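Local coordinates for uncharacterized protein (Bacteroides ovatus CL02T12C04, PDB 6PTM) that probably acts as an exo-carrageenase of glycoside hydrolase family GH42, hydrolysing glycosidic bonds at the ends of carrageenan chains, at residues A[291-296]-A[394-399]; A[314-319]-A[361-366]; A[366-371]-A[408-413]; A[574-579]-A[620-625]. One frame throughout, in Å; residues are numbered along the deposited sequence.

Interaction 1: residues A[291-296]-A[394-399]; sequences CNEPHW and KIMPNL
Lys394 and Asn292 run side by side on one face of a parallel pair of strands, and the ammonium NZ donates to Asn292 OD1 over 2.8 Å. The donor sits 30° off the carbonyl plane of that amide. With CG anti to the backbone N in both residues (chi1 -178° in Lys394), the two chains leave the strands in the same direction; a bend at chi3 then sets the ammonium beside the amide oxygen. NZ also forms a salt bridge with Glu470 on strand 466-471. Between the backbones, Lys394 N donates to Cys291 O at 3.0 Å, and Glu293 N returns a weak bond to Lys394 O. Where the strands end, a water takes over, donating to Pro294 O at 2.6 Å and accepting from Met396 N.

Strands 288-292 and 391-394 are consecutive in the (beta/alpha)8 barrel expected of GH42. Asn292 ends the probable fourth barrel strand and Glu293 follows directly, at the position where clan GH-A enzymes usually carry the acid/base glutamate. The position is therefore consistent with a place at the active site.

Met396 packs against Glu293 and His295. Its CG lies 3.7 Å from Glu293 OE2, the two side chains crossing at about a right angle. The sulfur reaches the imidazole: SD is 3.6 Å from His295 CD2, and its line to the ring centroid runs obliquely, 67° off the normal. Beyond it, Leu399 CD1 touches His295 CB at 4.0 Å and rests near Pro294 O, while Trp303 meets the same imidazole.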
# COMPACT_ATOMS: atom_id res chain seq x y z
N CYS A 291 -1.32 11.89 9.04
CA CYS A 291 -1.60 11.07 10.23
C CYS A 291 -1.15 9.62 9.99
O CYS A 291 -1.39 9.09 8.88
CB CYS A 291 -3.09 11.08 10.57
SG CYS A 291 -3.47 10.42 12.22
N ASN A 292 -0.60 9.02 11.04
CA ASN A 292 -0.29 7.58 11.21
C ASN A 292 -1.58 6.76 11.47
O ASN A 292 -2.14 6.90 12.57
CB ASN A 292 0.65 7.45 12.41
CG ASN A 292 1.18 6.05 12.60
OD1 ASN A 292 2.29 5.69 12.16
ND2 ASN A 292 0.37 5.25 13.25
N GLU A 293 -1.97 5.87 10.56
CA GLU A 293 -3.05 4.85 10.73
C GLU A 293 -4.25 5.51 11.40
O GLU A 293 -4.70 5.08 12.47
CB GLU A 293 -2.60 3.65 11.55
CG GLU A 293 -1.51 2.84 10.85
CD GLU A 293 -1.35 1.42 11.40
OE1 GLU A 293 -1.74 1.20 12.57
OE2 GLU A 293 -0.84 0.57 10.65
N PRO A 294 -4.77 6.61 10.83
CA PRO A 294 -5.99 7.23 11.36
C PRO A 294 -7.20 6.29 11.24
O PRO A 294 -7.28 5.47 10.29
CB PRO A 294 -6.16 8.46 10.45
CG PRO A 294 -5.58 7.98 9.16
CD PRO A 294 -4.31 7.28 9.60
N HIS A 295 -8.09 6.39 12.23
CA HIS A 295 -9.42 5.76 12.23
C HIS A 295 -10.19 6.29 13.44
O HIS A 295 -9.54 6.63 14.49
CB HIS A 295 -9.35 4.22 12.14
CG HIS A 295 -8.24 3.57 12.91
ND1 HIS A 295 -8.37 3.22 14.22
CD2 HIS A 295 -7.01 3.13 12.52
CE1 HIS A 295 -7.25 2.65 14.64
NE2 HIS A 295 -6.41 2.55 13.61
N TRP A 296 -11.50 6.42 13.23
CA TRP A 296 -12.49 6.95 14.19
C TRP A 296 -13.61 5.92 14.34
O TRP A 296 -14.79 6.27 14.12
CB TRP A 296 -13.00 8.31 13.72
CG TRP A 296 -11.98 9.40 13.90
CD1 TRP A 296 -11.91 10.27 14.95
CD2 TRP A 296 -10.87 9.72 13.04
NE1 TRP A 296 -10.86 11.13 14.79
CE2 TRP A 296 -10.22 10.84 13.62
CE3 TRP A 296 -10.41 9.24 11.82
CZ2 TRP A 296 -9.10 11.43 13.05
CZ3 TRP A 296 -9.31 9.83 11.25
CH2 TRP A 296 -8.66 10.90 11.86
N LYS A 394 -1.06 7.95 6.09
CA LYS A 394 -0.65 6.53 6.27
C LYS A 394 -1.92 5.70 6.51
O LYS A 394 -2.20 5.28 7.66
CB LYS A 394 0.39 6.38 7.36
CG LYS A 394 0.86 4.94 7.55
CD LYS A 394 1.69 4.73 8.77
CE LYS A 394 3.00 5.51 8.72
NZ LYS A 394 3.86 5.19 9.89
N ILE A 395 -2.70 5.52 5.45
CA ILE A 395 -4.01 4.82 5.52
C ILE A 395 -3.76 3.32 5.57
O ILE A 395 -2.97 2.83 4.75
CB ILE A 395 -4.90 5.19 4.32
CG1 ILE A 395 -5.27 6.67 4.33
CG2 ILE A 395 -6.10 4.28 4.28
CD1 ILE A 395 -5.78 7.13 2.99
N MET A 396 -4.46 2.62 6.46
CA MET A 396 -4.43 1.13 6.47
C MET A 396 -5.31 0.65 5.34
O MET A 396 -6.51 0.81 5.41
CB MET A 396 -4.97 0.61 7.80
CG MET A 396 -4.08 0.95 8.98
SD MET A 396 -5.01 0.92 10.51
CE MET A 396 -5.82 -0.70 10.44
N PRO A 397 -4.81 0.02 4.26
CA PRO A 397 -5.68 -0.33 3.14
C PRO A 397 -6.84 -1.27 3.49
O PRO A 397 -7.80 -1.25 2.77
CB PRO A 397 -4.74 -1.03 2.17
CG PRO A 397 -3.41 -0.40 2.47
CD PRO A 397 -3.40 -0.25 3.98
N ASN A 398 -6.71 -2.08 4.53
CA ASN A 398 -7.77 -3.06 4.95
C ASN A 398 -9.01 -2.28 5.45
O ASN A 398 -10.08 -2.89 5.47
CB ASN A 398 -7.25 -4.18 5.89
CG ASN A 398 -6.82 -3.77 7.28
OD1 ASN A 398 -6.85 -2.61 7.66
ND2 ASN A 398 -6.50 -4.75 8.11
N LEU A 399 -8.92 -0.98 5.74
CA LEU A 399 -10.14 -0.19 6.07
C LEU A 399 -11.01 -0.00 4.82
O LEU A 399 -12.16 0.35 4.97
CB LEU A 399 -9.76 1.13 6.73
CG LEU A 399 -9.09 1.04 8.10
CD1 LEU A 399 -8.79 2.42 8.64
CD2 LEU A 399 -9.98 0.28 9.07
O HOH W 1 -5.77 3.97 8.77

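Interaction 2: residues A[314-319]-A[361-366]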
# COMPACT_ATOMS: atom_id res chain seq x y z
N GLU A 314 -22.78 17.97 16.74
CA GLU A 314 -23.27 19.24 16.15
C GLU A 314 -22.90 19.30 14.65
O GLU A 314 -23.75 19.72 13.84
CB GLU A 314 -22.77 20.43 17.00
CG GLU A 314 -23.26 21.78 16.50
CD GLU A 314 -24.77 21.97 16.41
OE1 GLU A 314 -25.55 21.28 17.16
OE2 GLU A 314 -25.18 22.76 15.57
N GLU A 315 -21.71 18.84 14.26
CA GLU A 315 -21.35 18.78 12.82
C GLU A 315 -22.27 17.76 12.12
O GLU A 315 -22.78 18.06 11.01
CB GLU A 315 -19.86 18.47 12.64
CG GLU A 315 -18.98 19.62 13.10
CD GLU A 315 -19.29 20.95 12.46
OE1 GLU A 315 -19.24 21.02 11.23
OE2 GLU A 315 -19.67 21.88 13.19
N PHE A 316 -22.55 16.65 12.77
CA PHE A 316 -23.51 15.64 12.24
C PHE A 316 -24.87 16.28 11.89
O PHE A 316 -25.43 15.98 10.82
CB PHE A 316 -23.64 14.46 13.21
CG PHE A 316 -24.44 13.28 12.72
CD1 PHE A 316 -24.40 12.86 11.40
CD2 PHE A 316 -25.20 12.54 13.62
CE1 PHE A 316 -25.14 11.75 10.99
CE2 PHE A 316 -25.90 11.41 13.21
CZ PHE A 316 -25.86 11.01 11.89
N ARG A 317 -25.43 17.10 12.78
CA ARG A 317 -26.76 17.76 12.54
C ARG A 317 -26.64 18.63 11.27
O ARG A 317 -27.56 18.60 10.43
CB ARG A 317 -27.17 18.61 13.75
CG ARG A 317 -27.38 17.84 15.05
CD ARG A 317 -27.73 18.80 16.18
NE ARG A 317 -27.97 18.06 17.39
CZ ARG A 317 -27.20 18.13 18.47
NH1 ARG A 317 -26.17 18.94 18.50
NH2 ARG A 317 -27.43 17.35 19.51
N LYS A 318 -25.51 19.33 11.09
CA LYS A 318 -25.25 20.13 9.87
C LYS A 318 -25.17 19.23 8.64
O LYS A 318 -25.79 19.55 7.60
CB LYS A 318 -23.98 20.95 10.09
CG LYS A 318 -24.17 22.11 11.05
CD LYS A 318 -22.87 22.82 11.45
CE LYS A 318 -23.09 23.88 12.51
NZ LYS A 318 -21.81 24.57 12.81
N TRP A 319 -24.44 18.13 8.72
CA TRP A 319 -24.33 17.17 7.59
C TRP A 319 -25.73 16.61 7.27
O TRP A 319 -26.08 16.52 6.08
CB TRP A 319 -23.36 16.05 8.00
CG TRP A 319 -23.12 15.02 6.94
CD1 TRP A 319 -22.04 14.96 6.11
CD2 TRP A 319 -23.95 13.90 6.62
NE1 TRP A 319 -22.14 13.89 5.29
CE2 TRP A 319 -23.31 13.22 5.56
CE3 TRP A 319 -25.16 13.39 7.11
CZ2 TRP A 319 -23.86 12.09 4.97
CZ3 TRP A 319 -25.69 12.26 6.53
CH2 TRP A 319 -25.05 11.61 5.49
N PHE A 361 -26.50 4.35 8.49
CA PHE A 361 -25.89 4.74 7.21
C PHE A 361 -25.38 6.18 7.34
O PHE A 361 -24.24 6.49 6.95
CB PHE A 361 -26.89 4.65 6.06
CG PHE A 361 -26.22 5.16 4.82
CD1 PHE A 361 -26.26 6.50 4.51
CD2 PHE A 361 -25.42 4.32 4.08
CE1 PHE A 361 -25.56 6.99 3.43
CE2 PHE A 361 -24.70 4.81 3.01
CZ PHE A 361 -24.77 6.15 2.69
N ASP A 362 -26.25 7.06 7.82
CA ASP A 362 -25.99 8.50 7.98
C ASP A 362 -24.78 8.69 8.89
O ASP A 362 -23.92 9.55 8.57
CB ASP A 362 -27.22 9.23 8.49
CG ASP A 362 -28.25 9.50 7.39
OD1 ASP A 362 -27.92 9.26 6.18
OD2 ASP A 362 -29.36 9.90 7.74
N PHE A 363 -24.74 7.96 10.01
CA PHE A 363 -23.64 8.12 10.99
C PHE A 363 -22.30 7.78 10.31
O PHE A 363 -21.31 8.54 10.45
CB PHE A 363 -23.91 7.26 12.22
CG PHE A 363 -23.14 7.72 13.43
CD1 PHE A 363 -23.74 8.52 14.38
CD2 PHE A 363 -21.83 7.31 13.62
CE1 PHE A 363 -23.01 8.98 15.46
CE2 PHE A 363 -21.11 7.74 14.73
CZ PHE A 363 -21.70 8.59 15.64
N MET A 364 -22.25 6.67 9.57
CA MET A 364 -20.99 6.17 8.97
C MET A 364 -20.58 7.09 7.81
O MET A 364 -19.37 7.36 7.68
CB MET A 364 -21.12 4.72 8.48
CG MET A 364 -21.42 3.71 9.56
SD MET A 364 -20.54 4.00 11.09
CE MET A 364 -21.25 2.69 12.10
N ALA A 365 -21.56 7.58 7.04
CA ALA A 365 -21.34 8.47 5.88
C ALA A 365 -20.80 9.81 6.39
O ALA A 365 -19.80 10.30 5.86
CB ALA A 365 -22.63 8.62 5.11
N PHE A 366 -21.43 10.34 7.46
CA PHE A 366 -20.99 11.57 8.13
C PHE A 366 -19.56 11.35 8.65
O PHE A 366 -18.71 12.24 8.48
CB PHE A 366 -21.95 12.00 9.25
CG PHE A 366 -21.28 12.92 10.24
CD1 PHE A 366 -20.93 14.21 9.87
CD2 PHE A 366 -20.92 12.50 11.50
CE1 PHE A 366 -20.26 15.05 10.75
CE2 PHE A 366 -20.26 13.34 12.39
CZ PHE A 366 -19.94 14.62 12.01
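Phe316 and Phe366 bring their helices together, their CA atoms 6.3 Å apart where the axes of 314-319 and 361-366 approach to 10.3 Å, with N-to-C directions at 106°. Phe316 CA stands over the centre of the Phe366 ring face, and Phe316 CB is 3.8 Å from the centroid of that ring, nearly on its normal. The Phe316 ring is tilted by 35° to that of Phe366, and its CD1 comes to 3.3 Å from Phe366 CG. Phe363 also meets Phe316, turning an edge toward its face in a T-shaped pair with planes at 72°.

Trp319 completes the aromatic cluster. The indole leaves its helix on the side away from its own amide nitrogen and lies along helix 361-366, so that Phe366 CA sits 3.8 Å from the centroid of the five-membered ring, over its face. Phe366 presents its ring edge to the same indole in an offset edge-to-face pair, while Ala365 CB meets Trp319 CZ2 at 3.7 Å. The polar ends are held elsewhere: Trp319 NE1 donates to Asp369, and the Asp362 carboxylate is bonded to Tyr653, His324 and Trp334.

Helix 310-324 thus crosses the N-terminal part of the long helix 358-385. Both come, in sequence, between strands 288-292 and 391-394 of the probable barrel; Phe361 and Met364 of helix 358-385 pack onto helix 570-575.

Interaction 3: residues A[366-371]-A[408-413]. With EDO (1,2-ethanediol), chain C.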
# COMPACT_ATOMS: atom_id res chain seq x y z
N PHE A 366 -21.43 10.34 7.46
CA PHE A 366 -20.99 11.57 8.13
C PHE A 366 -19.56 11.35 8.65
O PHE A 366 -18.71 12.24 8.48
CB PHE A 366 -21.95 12.00 9.25
CG PHE A 366 -21.28 12.92 10.24
CD1 PHE A 366 -20.93 14.21 9.87
CD2 PHE A 366 -20.92 12.50 11.50
CE1 PHE A 366 -20.26 15.05 10.75
CE2 PHE A 366 -20.26 13.34 12.39
CZ PHE A 366 -19.94 14.62 12.01
N ASN A 367 -19.30 10.21 9.30
CA ASN A 367 -17.98 9.99 9.94
C ASN A 367 -16.90 10.08 8.84
O ASN A 367 -15.84 10.72 9.05
CB ASN A 367 -17.95 8.67 10.72
CG ASN A 367 -16.79 8.56 11.70
OD1 ASN A 367 -16.39 9.56 12.29
ND2 ASN A 367 -16.27 7.36 11.91
N MET A 368 -17.14 9.47 7.69
CA MET A 368 -16.21 9.56 6.54
C MET A 368 -16.03 11.01 6.10
O MET A 368 -14.86 11.44 5.99
CB MET A 368 -16.72 8.74 5.37
CG MET A 368 -16.43 7.25 5.51
SD MET A 368 -17.11 6.50 4.02
CE MET A 368 -16.88 4.77 4.39
N ASP A 369 -17.13 11.72 5.87
CA ASP A 369 -17.12 13.11 5.35
C ASP A 369 -16.41 14.03 6.35
O ASP A 369 -15.65 14.86 5.88
CB ASP A 369 -18.52 13.57 4.94
CG ASP A 369 -19.05 12.83 3.71
OD1 ASP A 369 -18.27 12.03 3.13
OD2 ASP A 369 -20.22 13.04 3.34
N ARG A 370 -16.60 13.89 7.66
CA ARG A 370 -15.96 14.85 8.59
C ARG A 370 -14.47 14.50 8.70
O ARG A 370 -13.67 15.39 9.03
CB ARG A 370 -16.60 14.87 9.98
CG ARG A 370 -16.53 13.54 10.73
CD ARG A 370 -16.06 13.73 12.13
NE ARG A 370 -15.96 12.44 12.80
CZ ARG A 370 -15.58 12.29 14.07
NH1 ARG A 370 -15.53 11.07 14.58
NH2 ARG A 370 -15.31 13.34 14.83
N VAL A 371 -14.13 13.23 8.51
CA VAL A 371 -12.69 12.86 8.55
C VAL A 371 -12.02 13.41 7.29
O VAL A 371 -10.94 13.98 7.41
CB VAL A 371 -12.51 11.33 8.72
CG1 VAL A 371 -11.07 10.92 8.42
CG2 VAL A 371 -12.94 10.91 10.12
N GLY A 408 -14.45 5.98 9.40
CA GLY A 408 -14.46 7.35 8.84
C GLY A 408 -13.42 7.50 7.73
O GLY A 408 -13.17 8.63 7.25
N ILE A 409 -12.83 6.38 7.31
CA ILE A 409 -11.82 6.36 6.23
C ILE A 409 -12.52 6.05 4.91
O ILE A 409 -12.97 4.87 4.68
CB ILE A 409 -10.70 5.36 6.56
CG1 ILE A 409 -9.99 5.78 7.85
CG2 ILE A 409 -9.74 5.23 5.39
CD1 ILE A 409 -9.46 7.21 7.88
N ASP A 410 -12.53 7.06 4.05
CA ASP A 410 -13.07 7.03 2.67
C ASP A 410 -11.86 6.96 1.75
O ASP A 410 -11.27 8.00 1.47
CB ASP A 410 -13.97 8.24 2.44
CG ASP A 410 -14.61 8.36 1.05
OD1 ASP A 410 -14.15 7.66 0.10
OD2 ASP A 410 -15.54 9.16 0.91
N LEU A 411 -11.43 5.76 1.37
CA LEU A 411 -10.14 5.59 0.64
C LEU A 411 -10.19 6.39 -0.66
O LEU A 411 -9.16 6.95 -1.09
CB LEU A 411 -9.88 4.10 0.37
CG LEU A 411 -8.54 3.77 -0.29
CD1 LEU A 411 -7.39 4.41 0.45
CD2 LEU A 411 -8.32 2.27 -0.38
N GLU A 412 -11.33 6.41 -1.35
CA GLU A 412 -11.43 7.14 -2.62
C GLU A 412 -11.18 8.63 -2.35
O GLU A 412 -10.33 9.22 -3.03
CB GLU A 412 -12.81 7.03 -3.25
CG GLU A 412 -12.94 7.93 -4.45
CD GLU A 412 -14.16 7.64 -5.33
OE1 GLU A 412 -15.17 7.26 -4.72
OE2 GLU A 412 -14.11 7.82 -6.58
N ALA A 413 -11.88 9.20 -1.38
CA ALA A 413 -11.82 10.67 -1.16
C ALA A 413 -10.40 11.01 -0.68
O ALA A 413 -9.83 11.97 -1.18
CB ALA A 413 -12.90 11.13 -0.21
C1 EDO C . -20.00 9.17 2.60
O1 EDO C . -19.43 10.04 1.66
C2 EDO C . -20.98 8.27 1.93
O2 EDO C . -22.18 8.90 1.54
O HOH W 2 -15.70 11.47 2.49
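Gly408 lies directly on helix 366-371, its CA 3.6 Å from that of Met368, and close carbon-oxygen contacts stand in for hydrogen bonds between the two segments. Met368 CA points its hydrogen almost straight at Gly408 O, 3.3 Å away with 170° at the hydrogen. Val371 CB approaches the same oxygen. A glycine suits the place on two counts: its phi is positive (80°), and a beta carbon would run into Val371 CG2 and Asn367 O.

Apolar packing flanks this point. The extended chain of Met368 carries SD to 3.9 Å from Asp410 CB, crossing it at about a right angle, and Val371 CG1 meets Ile409 CD1.

Among the polar groups, Asn367 OD1 is gripped side-on by Arg370, from NE at 3.0 Å and from NH1, the oxygen lying in the guanidinium plane. Asn367 ND2 donates to Trp296 O. A leucine in its place would probably leave Arg370 NE and NH1 without this shared acceptor and Trp296 O without its donor.

The carboxylates Asp369 OD1 and Asp410 OD2 stand 4.5 Å apart. A water donating to both, at 2.7 Å to Asp369 OD1, probably eases the repulsion, as does the salt bridge from Lys570 to Asp410. An ethanediol O1 also donates to Asp369 OD1.

Asp410 OD1 accepts from Ala413 N at 3.1 Å, the N-cap bond of helix 411-417. Residues 408-410 and the start of helix 411-417 belong to the connection after strand 391-394, the probable fifth strand of a (beta/alpha)8 barrel, and pack on helix 358-385, which precedes that strand.

Interaction 4: residues A[574-579]-A[620-625]; sequences INKAEH and TPYAFK
Lys576, whose aliphatic chain lies against Pro621 and Tyr622, has its ammonium NZ gripped by three groups: His579 ND1 at 3.1 Å, the Asp582 carboxylate in a salt bridge, and the carbonyl of Lys619. Both segments follow neighbouring strands, 564-567 and 614-617, of a five-stranded parallel sheet with the flavodoxin-like order 2-1-3-4-5, consistent with the second domain of GH42 enzymes. The ammonium lies in the plane of the His579 ring, and a water at 2.8 Å from NE2, also in that plane, donates to OG1 of Thr620, whose hydroxyl is also bonded to the carbonyl of Tyr618.

Lys576 CD meets Pro621 CD at 4.0 Å, while its CG comes obliquely to Tyr622 CE2. Asn575 lies over the phenol. Its chi1 of -78° places CG opposite the carbonyl carbon, and chi2 of -65° then lays the amide nearly flat on the ring, the planes 16° apart. Replacing Tyr622 by an alanine would probably deprive Asn575 of this stacking face and open a gap beside Lys576 CG. The amide nitrogen ND2 is fixed by the carbonyls of Ala571 and Glu652, and Asn575 CB stands over the centre of the Tyr622 ring, 3.5 Å from its centroid.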
# COMPACT_ATOMS: atom_id res chain seq x y z
N ILE A 574 -21.27 0.34 3.21
CA ILE A 574 -21.73 0.80 4.55
C ILE A 574 -22.91 -0.09 5.02
O ILE A 574 -22.91 -0.44 6.19
CB ILE A 574 -22.05 2.30 4.54
CG1 ILE A 574 -20.78 3.14 4.31
CG2 ILE A 574 -22.76 2.67 5.85
CD1 ILE A 574 -21.06 4.65 4.13
N ASN A 575 -23.86 -0.44 4.14
CA ASN A 575 -25.11 -1.14 4.54
C ASN A 575 -24.89 -2.65 4.66
O ASN A 575 -25.59 -3.28 5.44
CB ASN A 575 -26.26 -0.89 3.55
CG ASN A 575 -26.90 0.47 3.72
OD1 ASN A 575 -27.49 0.70 4.77
ND2 ASN A 575 -26.81 1.34 2.70
N LYS A 576 -23.91 -3.24 3.98
CA LYS A 576 -23.73 -4.72 3.99
C LYS A 576 -22.61 -5.13 4.96
O LYS A 576 -21.64 -4.39 5.14
CB LYS A 576 -23.45 -5.26 2.59
CG LYS A 576 -24.59 -5.24 1.60
CD LYS A 576 -24.15 -5.61 0.21
CE LYS A 576 -23.36 -6.92 0.16
NZ LYS A 576 -22.96 -7.29 -1.22
N ALA A 577 -22.79 -6.27 5.61
CA ALA A 577 -21.83 -6.84 6.57
C ALA A 577 -20.58 -7.24 5.80
O ALA A 577 -19.50 -7.09 6.35
CB ALA A 577 -22.46 -8.02 7.29
N GLU A 578 -20.73 -7.74 4.58
CA GLU A 578 -19.66 -8.49 3.87
C GLU A 578 -19.59 -8.09 2.39
O GLU A 578 -19.40 -8.98 1.54
CB GLU A 578 -19.92 -9.99 4.03
CG GLU A 578 -19.89 -10.45 5.48
CD GLU A 578 -20.04 -11.96 5.61
OE1 GLU A 578 -20.90 -12.51 4.94
OE2 GLU A 578 -19.29 -12.55 6.37
N HIS A 579 -19.65 -6.79 2.08
CA HIS A 579 -19.63 -6.32 0.69
C HIS A 579 -18.27 -6.65 0.05
O HIS A 579 -18.24 -7.00 -1.14
CB HIS A 579 -19.94 -4.83 0.60
CG HIS A 579 -20.05 -4.43 -0.83
ND1 HIS A 579 -20.94 -5.05 -1.68
CD2 HIS A 579 -19.37 -3.54 -1.58
CE1 HIS A 579 -20.82 -4.57 -2.90
NE2 HIS A 579 -19.89 -3.60 -2.86
N THR A 620 -24.17 -5.63 -5.78
CA THR A 620 -24.24 -4.22 -5.34
C THR A 620 -25.71 -3.80 -5.31
O THR A 620 -26.12 -2.94 -6.10
CB THR A 620 -23.30 -3.39 -6.23
OG1 THR A 620 -21.99 -4.00 -6.21
CG2 THR A 620 -23.19 -1.95 -5.78
N PRO A 621 -26.53 -4.36 -4.40
CA PRO A 621 -27.98 -4.12 -4.41
C PRO A 621 -28.31 -2.69 -3.98
O PRO A 621 -29.28 -2.18 -4.48
CB PRO A 621 -28.53 -5.13 -3.39
CG PRO A 621 -27.40 -5.34 -2.42
CD PRO A 621 -26.14 -5.21 -3.27
N TYR A 622 -27.51 -2.10 -3.08
CA TYR A 622 -27.61 -0.68 -2.68
C TYR A 622 -26.76 0.22 -3.59
O TYR A 622 -25.55 -0.05 -3.82
CB TYR A 622 -27.10 -0.46 -1.26
CG TYR A 622 -27.78 -1.23 -0.16
CD1 TYR A 622 -28.75 -0.62 0.61
CD2 TYR A 622 -27.35 -2.50 0.22
CE1 TYR A 622 -29.33 -1.27 1.68
CE2 TYR A 622 -27.92 -3.17 1.29
CZ TYR A 622 -28.94 -2.56 2.00
OH TYR A 622 -29.50 -3.15 3.09
N ALA A 623 -27.37 1.27 -4.15
CA ALA A 623 -26.63 2.29 -4.92
C ALA A 623 -27.24 3.64 -4.64
O ALA A 623 -28.46 3.72 -4.42
CB ALA A 623 -26.64 1.98 -6.39
N PHE A 624 -26.42 4.68 -4.65
CA PHE A 624 -26.90 6.09 -4.70
C PHE A 624 -27.67 6.23 -6.02
O PHE A 624 -27.21 5.66 -7.06
CB PHE A 624 -25.74 7.08 -4.57
CG PHE A 624 -25.00 7.01 -3.26
CD1 PHE A 624 -25.58 7.50 -2.10
CD2 PHE A 624 -23.75 6.43 -3.16
CE1 PHE A 624 -24.93 7.41 -0.88
CE2 PHE A 624 -23.08 6.36 -1.94
CZ PHE A 624 -23.67 6.85 -0.80
N LYS A 625 -28.75 7.00 -6.02
CA LYS A 625 -29.37 7.38 -7.32
C LYS A 625 -28.26 7.96 -8.23
O LYS A 625 -28.23 7.63 -9.43
CB LYS A 625 -30.57 8.33 -7.13
CG LYS A 625 -31.47 8.48 -8.36
CD LYS A 625 -32.76 9.29 -8.16
O HOH W 3 -19.81 -2.50 -5.38

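Interactions 1, 3 and 2 lie progressively farther from the centre of the chain, at about 11, 18 and 29 Å, with centres about 11 Å apart from 1 to 3 and from 3 to 2. Interaction 1 lies nearest the probable active site. It joins interaction 3 through Trp296 O and Asn367 ND2, 2.9 Å apart, and through Leu399 CD1 packing on Ile409 CG1. Interactions 2 and 3 share Phe366 on helix 358-385 and meet again where Trp319 NE1 reaches OD2 of Asp369, whose other oxygen takes the ethanediol. Interaction 4 probably belongs to the adjoining flavodoxin-like domain, yet Phe361 of interaction 2 packs on Asn575, Ile574 and Phe624, and Met368 CE comes to 4.2 Å from Ile574 CD1.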